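Uncharacterized protein Atu2452 (Agrobacterium tumefaciens, PDB 2R8B) is of unknown function but probably acts as a hydrolase of the alpha/beta-hydrolase superfamily, related to the dienelactone hydrolases. Local coordinates at residues A[67-72]-A[102-107]. Numbering follows the deposited sequence.
Sequences LLHGTG and GAARFF. With SO4 (sulfate ion), chain C.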
# COMPACT_ATOMS: atom_id res chain seq x y z
N LEU A 67 0.92 -6.50 -1.65
CA LEU A 67 1.97 -5.91 -0.82
C LEU A 67 3.01 -5.30 -1.70
O LEU A 67 3.48 -5.92 -2.65
CB LEU A 67 2.66 -6.93 0.07
CG LEU A 67 1.85 -7.91 0.91
CD1 LEU A 67 1.70 -9.19 0.13
CD2 LEU A 67 2.57 -8.16 2.22
N LEU A 68 3.39 -4.08 -1.35
CA LEU A 68 4.18 -3.23 -2.19
C LEU A 68 5.47 -2.77 -1.49
O LEU A 68 5.42 -2.00 -0.53
CB LEU A 68 3.27 -2.07 -2.57
CG LEU A 68 1.95 -2.56 -3.16
CD1 LEU A 68 0.93 -1.47 -3.27
CD2 LEU A 68 2.23 -3.13 -4.50
N HIS A 69 6.61 -3.23 -1.98
CA HIS A 69 7.91 -3.00 -1.37
C HIS A 69 8.28 -1.51 -1.36
O HIS A 69 7.70 -0.73 -2.10
CB HIS A 69 8.98 -3.75 -2.14
CG HIS A 69 9.13 -3.30 -3.56
ND1 HIS A 69 8.57 -3.98 -4.62
CD2 HIS A 69 9.76 -2.22 -4.09
CE1 HIS A 69 8.85 -3.34 -5.74
NE2 HIS A 69 9.57 -2.28 -5.45
N GLY A 70 9.26 -1.14 -0.53
CA GLY A 70 9.83 0.19 -0.54
C GLY A 70 10.78 0.35 -1.72
O GLY A 70 11.08 -0.62 -2.42
N THR A 71 11.25 1.57 -1.93
CA THR A 71 12.31 1.85 -2.86
C THR A 71 13.48 0.88 -2.58
O THR A 71 13.89 0.70 -1.42
CB THR A 71 12.82 3.34 -2.70
OG1 THR A 71 11.78 4.18 -2.13
CG2 THR A 71 13.35 3.90 -4.01
N GLY A 72 14.00 0.25 -3.64
CA GLY A 72 15.18 -0.58 -3.50
C GLY A 72 14.85 -2.03 -3.20
O GLY A 72 15.70 -2.88 -3.38
N GLY A 102 19.27 1.19 -10.94
CA GLY A 102 19.32 0.07 -10.00
C GLY A 102 18.07 -0.13 -9.17
O GLY A 102 17.29 -1.04 -9.44
N ALA A 103 17.87 0.72 -8.15
CA ALA A 103 16.74 0.54 -7.20
C ALA A 103 15.32 0.62 -7.83
O ALA A 103 14.94 1.62 -8.45
CB ALA A 103 16.89 1.47 -6.01
N ALA A 104 14.55 -0.45 -7.67
CA ALA A 104 13.20 -0.48 -8.23
C ALA A 104 12.18 0.28 -7.37
O ALA A 104 12.24 0.24 -6.13
CB ALA A 104 12.78 -1.90 -8.45
N ARG A 105 11.26 1.00 -8.03
CA ARG A 105 10.15 1.70 -7.35
C ARG A 105 8.91 1.66 -8.19
O ARG A 105 8.97 1.22 -9.34
CB ARG A 105 10.49 3.16 -6.96
CG ARG A 105 11.51 3.87 -7.85
CD ARG A 105 12.02 5.17 -7.27
NE ARG A 105 10.91 6.10 -7.12
CZ ARG A 105 10.49 6.59 -5.95
NH1 ARG A 105 9.44 7.42 -5.92
NH2 ARG A 105 11.12 6.28 -4.81
N PHE A 106 7.81 2.13 -7.61
CA PHE A 106 6.52 2.09 -8.28
C PHE A 106 6.10 3.32 -9.11
O PHE A 106 5.02 3.29 -9.73
CB PHE A 106 5.43 1.77 -7.29
CG PHE A 106 5.42 0.36 -6.87
CD1 PHE A 106 6.01 -0.02 -5.66
CD2 PHE A 106 4.87 -0.63 -7.70
CE1 PHE A 106 6.04 -1.38 -5.26
CE2 PHE A 106 4.89 -1.97 -7.32
CZ PHE A 106 5.48 -2.34 -6.09
N PHE A 107 6.90 4.40 -9.10
CA PHE A 107 6.62 5.62 -9.90
C PHE A 107 7.77 6.57 -9.77
O PHE A 107 8.55 6.48 -8.84
CB PHE A 107 5.33 6.34 -9.49
CG PHE A 107 5.36 6.86 -8.08
CD1 PHE A 107 5.09 6.02 -7.01
CD2 PHE A 107 5.64 8.19 -7.83
CE1 PHE A 107 5.11 6.46 -5.71
CE2 PHE A 107 5.68 8.66 -6.55
CZ PHE A 107 5.40 7.76 -5.46
S SO4 C . 8.58 7.90 -2.63
O1 SO4 C . 7.21 7.41 -2.77
O2 SO4 C . 9.49 6.77 -2.83
O3 SO4 C . 8.83 8.85 -3.71
O4 SO4 C . 8.85 8.49 -1.30
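The backbone N of Gly72 donates to the carbonyl O of Ala104 over 3.0 Å, a nearly straight bond (163° at the hydrogen) that ties the loop after strand 64-68 to the short strand 103-105. Close by, Ala103 sets its methyl CB 3.7 Å from Gly72 CA. Further in, the contact is aromatic. With His69 CG between the backbone N and the carbonyl carbon (chi1 63°), the ring turns one face to Phe106, whose CE1 lies off-centre over it, 3.5 Å from His69 CE1. The two rings meet obliquely, their planes 32° apart. Leu68 crosses Phe106 at about a right angle, its CD2 methyl 3.7 Å from Phe106 CZ, while Met127 of helix 117-138 touches both side chains. Thr71 and Arg105 lie side by side, pointing the same way, the methyl CG2 of Thr71 meeting the guanidinium edge 3.4 Å from Arg105 NH2. Arg105 NE donates to Phe107 O at 2.9 Å, with a weak second bond to the same oxygen from NH1, while NH1 and NH2 also bind separate oxygens of a sulfate, probably from the crystallisation liquor, which Asn150 and Asn153 also bind. A His-Gly loop following a central strand, close to a probable nucleophile elbow, is characteristic of the alpha/beta-hydrolase fold, where this loop commonly contributes to the oxyanion hole.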